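Local atomic coordinates of ofchtiv-allosamidin (Ostrinia furnacalis, PDB entry 6JMB), a protein that probably hydrolyses chitin as a group IV insect chitinase of glycosyl hydrolase family 18, and is caught here with the inhibitor allosamidin in its active site. Residues Val163-Val168 and Gln231-Ala236; Ala207-Ser212 and Val331-Ser336. All blocks are in the same frame, centred on the assembly; numbering follows the deposited sequence.

Followed from the N terminus, the chain first passes through Val163-Val168, on barrel strand 160-165 and the turn after it; Ala164 of this segment lines the allosamizoline pocket. It then runs through Ala207-Ser212, in the loop between strand 187-190 and helix 226-235. Gln231-Ala236, on that helix, closes interaction 1 over 62 intervening residues, and Val331-Ser336, on helix 324-336, closes interaction 2 over 118. The segments alternate, so the two closures cross rather than nest. They meet where Gln231 of the first touches Tyr333 of the second. Together they tie a barrel strand's end and a long loop to two helices of the outer layer.

Interaction 1 of 2, residues Val163-Val168 and Gln231-Ala236; sequences VAVSAV and QYWLSA
Trp233 meets Val165 with a face of its indole and the carbonyls of Ser166 and Ala167 with its edge, joining helix 226-235 to the segment that leaves barrel strand 160-165. Two residues before the tryptophan, Gln231 NE2 hydrogen-bonds Tyr333 OH. Tyr232 contributes little to the contact itself; its side chain touches helix 169-175, at Glu169, Ala172 and Val173, and Val178. Trp233 then carries nearly everything. With CG anti to the carbonyl carbon (chi1 -80°), the indole extends from the helix so that its NE1 side reaches the backbone carbonyls of Ser166 and Ala167. Trp233 NE1 donates to Ala167 O at 2.9 Å; the oxygen lies almost in the ring plane, yet the N-H...O angle is only 131°, a bent bond. The same N-H gives a weak second bond to Ser166 O, which sits at the indole edge, 3.3 Å from Trp233 CZ2 as well as from Trp233 NE1. Over one face of the indole comes Val165, whose CG2 stands 3.4 Å from Trp233 CZ2, above the rim of the benzo ring. Val190 of strand 187-190 and Val178 of helix 178-184 add further apolar contacts to the indole. A leucine in place of Trp233 would probably leave Ala167 O without this donor and Val165 without its flat partner. Further on, Tyr232 O accepts two hydrogen bonds, from Ser235 OG (2.9 Å) and from Ala236 N. Such helix-on-strand packing is typical of the TIM barrel of family 18: Ala164 lines the allosamizoline pocket, while its neighbour Val165 meets the outer helical layer.

Interaction 2 of 2, residues Ala207-Ser212 and Val331-Ser336; sequences APLFIS and VEYANS
Leu209 presses CD1 onto one face of the Tyr333 ring, and this is the tight part of the contact between the loop Ala207-Ser212 and helix 324-336. The methyl makes a CH-pi contact, Leu209 CD1 lying 4.2 Å from the centroid of the Tyr333 ring and somewhat off its normal. It is displaced toward the root of the ring, Leu209 CD1 approaching Tyr333 CG to 3.9 Å. Leu209 CD2 sits farther back, 4.2 Å from Tyr333 CB. The leucine is turned with CG anti to the backbone N (chi1 -161°), which sends its branches toward the helix, and its CG also lies over a face of the Phe210 ring. Both Leu209 and Tyr333 are buried. Phe210 forms the looser side: partly exposed, it brings only the end of its ring near, with Phe210 CZ 4.1 Å from Tyr333 CD2 and Phe210 CE1 equally far from Tyr333 CE2, the two rings inclined to each other. Asn227, at the start of helix 226-235, touches Phe210, and Tyr333 OH hydrogen-bonds Asn227 OD1; Asn227 and Gln231 together hold the hydroxyl. No hydrogen bond joins the two segments, so they hold each other by apolar packing alone; the phenol's polar end is satisfied by helix 226-235, which is likely to fix the ring in the pose that offers its face to Leu209.

Interaction 1 of 2, residues Val163-Val168 and Gln231-Ala236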
loop_
_atom_site.group_PDB
_atom_site.type_symbol
_atom_site.label_atom_id
_atom_site.label_comp_id
_atom_site.label_asym_id
_atom_site.label_seq_id
_atom_site.Cartn_x
_atom_site.Cartn_y
_atom_site.Cartn_z
ATOM N N VAL A 163 1.360 -8.845 7.164
ATOM C CA VAL A 163 0.889 -9.076 5.806
ATOM C C VAL A 163 0.286 -7.797 5.252
ATOM O O VAL A 163 -0.124 -6.899 5.991
ATOM C CB VAL A 163 -0.143 -10.223 5.712
ATOM C CG1 VAL A 163 0.499 -11.565 6.070
ATOM C CG2 VAL A 163 -1.362 -9.922 6.593
ATOM N N ALA A 164 0.250 -7.727 3.927
ATOM C CA ALA A 164 -0.543 -6.754 3.190
ATOM C C ALA A 164 -1.579 -7.541 2.411
ATOM O O ALA A 164 -1.243 -8.547 1.779
ATOM C CB ALA A 164 0.329 -5.967 2.214
ATOM N N VAL A 165 -2.838 -7.104 2.470
ATOM C CA VAL A 165 -3.954 -7.873 1.925
ATOM C C VAL A 165 -4.852 -7.004 1.058
ATOM O O VAL A 165 -4.945 -5.786 1.241
ATOM C CB VAL A 165 -4.797 -8.535 3.034
ATOM C CG1 VAL A 165 -3.951 -9.522 3.841
ATOM C CG2 VAL A 165 -5.406 -7.471 3.937
ATOM N N SER A 166 -5.537 -7.652 0.119
ATOM C CA SER A 166 -6.574 -6.973 -0.647
ATOM C C SER A 166 -7.723 -6.558 0.268
ATOM O O SER A 166 -7.959 -7.153 1.326
ATOM C CB SER A 166 -7.090 -7.874 -1.767
ATOM O OG SER A 166 -7.615 -9.077 -1.232
ATOM N N ALA A 167 -8.438 -5.511 -0.143
ATOM C CA ALA A 167 -9.286 -4.762 0.778
ATOM C C ALA A 167 -10.749 -5.195 0.772
ATOM O O ALA A 167 -11.283 -5.590 1.813
ATOM C CB ALA A 167 -9.173 -3.261 0.498
ATOM N N VAL A 168 -11.419 -5.098 -0.366
ATOM C CA VAL A 168 -12.871 -5.252 -0.374
ATOM C C VAL A 168 -13.248 -6.719 -0.239
ATOM O O VAL A 168 -12.487 -7.620 -0.601
ATOM C CB VAL A 168 -13.519 -4.609 -1.617
ATOM C CG1 VAL A 168 -13.181 -3.121 -1.704
ATOM C CG2 VAL A 168 -13.125 -5.339 -2.889
ATOM N N GLN A 231 -14.933 -2.352 7.326
ATOM C CA GLN A 231 -15.997 -3.033 8.048
ATOM C C GLN A 231 -16.037 -4.518 7.710
ATOM O O GLN A 231 -16.354 -5.332 8.586
ATOM C CB GLN A 231 -17.343 -2.349 7.804
ATOM C CG GLN A 231 -17.395 -0.900 8.298
ATOM C CD GLN A 231 -16.999 -0.761 9.754
ATOM O OE1 GLN A 231 -17.500 -1.484 10.615
ATOM N NE2 GLN A 231 -16.086 0.167 10.038
ATOM N N TYR A 232 -15.692 -4.897 6.473
ATOM C CA TYR A 232 -15.596 -6.322 6.162
ATOM C C TYR A 232 -14.538 -7.002 7.028
ATOM O O TYR A 232 -14.803 -8.032 7.661
ATOM C CB TYR A 232 -15.301 -6.581 4.677
ATOM C CG TYR A 232 -14.957 -8.045 4.520
ATOM C CD1 TYR A 232 -15.946 -9.012 4.632
ATOM C CD2 TYR A 232 -13.640 -8.468 4.369
ATOM C CE1 TYR A 232 -15.646 -10.355 4.559
ATOM C CE2 TYR A 232 -13.329 -9.816 4.294
ATOM C CZ TYR A 232 -14.340 -10.750 4.395
ATOM O OH TYR A 232 -14.035 -12.089 4.331
ATOM N N TRP A 233 -13.327 -6.438 7.067
ATOM C CA TRP A 233 -12.241 -7.080 7.800
ATOM C C TRP A 233 -12.550 -7.163 9.287
ATOM O O TRP A 233 -12.286 -8.191 9.923
ATOM C CB TRP A 233 -10.904 -6.390 7.508
ATOM C CG TRP A 233 -10.349 -6.849 6.190
ATOM C CD1 TRP A 233 -10.621 -6.332 4.954
ATOM C CD2 TRP A 233 -9.468 -7.960 5.974
ATOM N NE1 TRP A 233 -9.953 -7.049 3.982
ATOM C CE2 TRP A 233 -9.236 -8.048 4.586
ATOM C CE3 TRP A 233 -8.842 -8.880 6.826
ATOM C CZ2 TRP A 233 -8.417 -9.021 4.030
ATOM C CZ3 TRP A 233 -8.024 -9.850 6.270
ATOM C CH2 TRP A 233 -7.814 -9.909 4.886
ATOM N N LEU A 234 -13.145 -6.110 9.858
ATOM C CA LEU A 234 -13.555 -6.170 11.257
ATOM C C LEU A 234 -14.606 -7.254 11.467
ATOM O O LEU A 234 -14.515 -8.055 12.407
ATOM C CB LEU A 234 -14.097 -4.811 11.706
ATOM C CG LEU A 234 -13.090 -3.667 11.802
ATOM C CD1 LEU A 234 -13.815 -2.346 12.062
ATOM C CD2 LEU A 234 -12.064 -3.932 12.887
ATOM N N SER A 235 -15.599 -7.312 10.579
ATOM C CA SER A 235 -16.693 -8.263 10.749
ATOM C C SER A 235 -16.248 -9.703 10.534
ATOM O O SER A 235 -16.880 -10.625 11.068
ATOM C CB SER A 235 -17.842 -7.922 9.797
ATOM O OG SER A 235 -17.544 -8.303 8.465
ATOM N N ALA A 236 -15.178 -9.919 9.776
ATOM C CA ALA A 236 -14.697 -11.255 9.460
ATOM C C ALA A 236 -13.681 -11.778 10.466
ATOM O O ALA A 236 -13.196 -12.904 10.306
ATOM C CB ALA A 236 -14.109 -11.288 8.047
#

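Interaction 2 of 2, residues Ala207-Ser212 and Val331-Ser336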
loop_
_atom_site.group_PDB
_atom_site.type_symbol
_atom_site.label_atom_id
_atom_site.label_comp_id
_atom_site.label_asym_id
_atom_site.label_seq_id
_atom_site.Cartn_x
_atom_site.Cartn_y
_atom_site.Cartn_z
ATOM N N ALA A 207 -9.325 5.821 -3.716
ATOM C CA ALA A 207 -9.599 5.446 -2.334
ATOM C C ALA A 207 -10.779 6.233 -1.781
ATOM O O ALA A 207 -10.628 6.980 -0.807
ATOM C CB ALA A 207 -8.348 5.671 -1.480
ATOM N N PRO A 208 -11.974 6.078 -2.345
ATOM C CA PRO A 208 -13.139 6.757 -1.766
ATOM C C PRO A 208 -13.444 6.179 -0.394
ATOM O O PRO A 208 -13.359 4.969 -0.183
ATOM C CB PRO A 208 -14.259 6.426 -2.757
ATOM C CG PRO A 208 -13.874 5.081 -3.305
ATOM C CD PRO A 208 -12.358 5.045 -3.330
ATOM N N LEU A 209 -13.797 7.057 0.548
ATOM C CA LEU A 209 -14.136 6.592 1.888
ATOM C C LEU A 209 -15.508 5.930 1.908
ATOM O O LEU A 209 -15.684 4.859 2.502
ATOM C CB LEU A 209 -14.090 7.772 2.860
ATOM C CG LEU A 209 -13.976 7.519 4.360
ATOM C CD1 LEU A 209 -12.919 6.469 4.661
ATOM C CD2 LEU A 209 -13.636 8.835 5.052
ATOM N N PHE A 210 -16.486 6.545 1.251
ATOM C CA PHE A 210 -17.863 6.065 1.248
ATOM C C PHE A 210 -18.324 5.983 -0.205
ATOM O O PHE A 210 -17.518 6.003 -1.143
ATOM C CB PHE A 210 -18.754 7.001 2.079
ATOM C CG PHE A 210 -18.263 7.229 3.478
ATOM C CD1 PHE A 210 -18.324 6.212 4.421
ATOM C CD2 PHE A 210 -17.759 8.463 3.858
ATOM C CE1 PHE A 210 -17.879 6.423 5.718
ATOM C CE2 PHE A 210 -17.320 8.684 5.155
ATOM C CZ PHE A 210 -17.376 7.661 6.086
ATOM N N ILE A 211 -19.643 5.907 -0.408
ATOM C CA ILE A 211 -20.245 5.957 -1.740
ATOM C C ILE A 211 -19.716 7.167 -2.507
ATOM O O ILE A 211 -19.412 8.207 -1.912
ATOM C CB ILE A 211 -21.785 5.963 -1.645
ATOM C CG1 ILE A 211 -22.425 5.693 -3.005
ATOM C CG2 ILE A 211 -22.297 7.284 -1.057
ATOM C CD1 ILE A 211 -23.910 5.339 -2.897
ATOM N N SER A 212 -19.580 7.028 -3.823
ATOM C CA SER A 212 -19.069 8.069 -4.703
ATOM C C SER A 212 -20.185 8.638 -5.572
ATOM O O SER A 212 -21.213 7.994 -5.808
ATOM C CB SER A 212 -17.980 7.514 -5.626
ATOM O OG SER A 212 -16.895 6.986 -4.874
ATOM N N VAL A 331 -7.811 9.487 8.278
ATOM C CA VAL A 331 -7.261 9.159 9.589
ATOM C C VAL A 331 -8.312 9.360 10.675
ATOM O O VAL A 331 -8.362 8.605 11.655
ATOM C CB VAL A 331 -5.959 9.937 9.851
ATOM C CG1 VAL A 331 -5.356 9.525 11.190
ATOM C CG2 VAL A 331 -4.963 9.676 8.731
ATOM N N GLU A 332 -9.183 10.358 10.508
ATOM C CA GLU A 332 -10.292 10.526 11.444
ATOM C C GLU A 332 -11.212 9.311 11.431
ATOM O O GLU A 332 -11.681 8.863 12.486
ATOM C CB GLU A 332 -11.051 11.822 11.139
ATOM C CG GLU A 332 -10.262 13.056 11.569
ATOM C CD GLU A 332 -10.865 14.364 11.108
ATOM O OE1 GLU A 332 -11.759 14.349 10.234
ATOM O OE2 GLU A 332 -10.429 15.418 11.620
ATOM N N TYR A 333 -11.465 8.753 10.246
ATOM C CA TYR A 333 -12.237 7.520 10.145
ATOM C C TYR A 333 -11.555 6.387 10.906
ATOM O O TYR A 333 -12.198 5.661 11.677
ATOM C CB TYR A 333 -12.435 7.158 8.668
ATOM C CG TYR A 333 -13.146 5.841 8.468
ATOM C CD1 TYR A 333 -12.434 4.649 8.407
ATOM C CD2 TYR A 333 -14.526 5.784 8.364
ATOM C CE1 TYR A 333 -13.076 3.437 8.247
ATOM C CE2 TYR A 333 -15.181 4.571 8.199
ATOM C CZ TYR A 333 -14.443 3.402 8.142
ATOM O OH TYR A 333 -15.074 2.188 7.993
ATOM N N ALA A 334 -10.247 6.214 10.695
ATOM C CA ALA A 334 -9.512 5.166 11.392
ATOM C C ALA A 334 -9.572 5.364 12.901
ATOM O O ALA A 334 -9.764 4.399 13.653
ATOM C CB ALA A 334 -8.062 5.138 10.904
ATOM N N ASN A 335 -9.416 6.609 13.362
ATOM C CA ASN A 335 -9.534 6.888 14.791
ATOM C C ASN A 335 -10.915 6.511 15.311
ATOM O O ASN A 335 -11.041 5.956 16.408
ATOM C CB ASN A 335 -9.279 8.375 15.055
ATOM C CG ASN A 335 -7.813 8.744 15.005
ATOM O OD1 ASN A 335 -6.941 7.881 15.089
ATOM N ND2 ASN A 335 -7.535 10.042 14.893
ATOM N N SER A 336 -11.961 6.799 14.531
ATOM C CA SER A 336 -13.323 6.555 15.002
ATOM C C SER A 336 -13.598 5.072 15.203
ATOM O O SER A 336 -14.444 4.706 16.025
ATOM C CB SER A 336 -14.342 7.190 14.052
ATOM O OG SER A 336 -14.448 6.460 12.842
#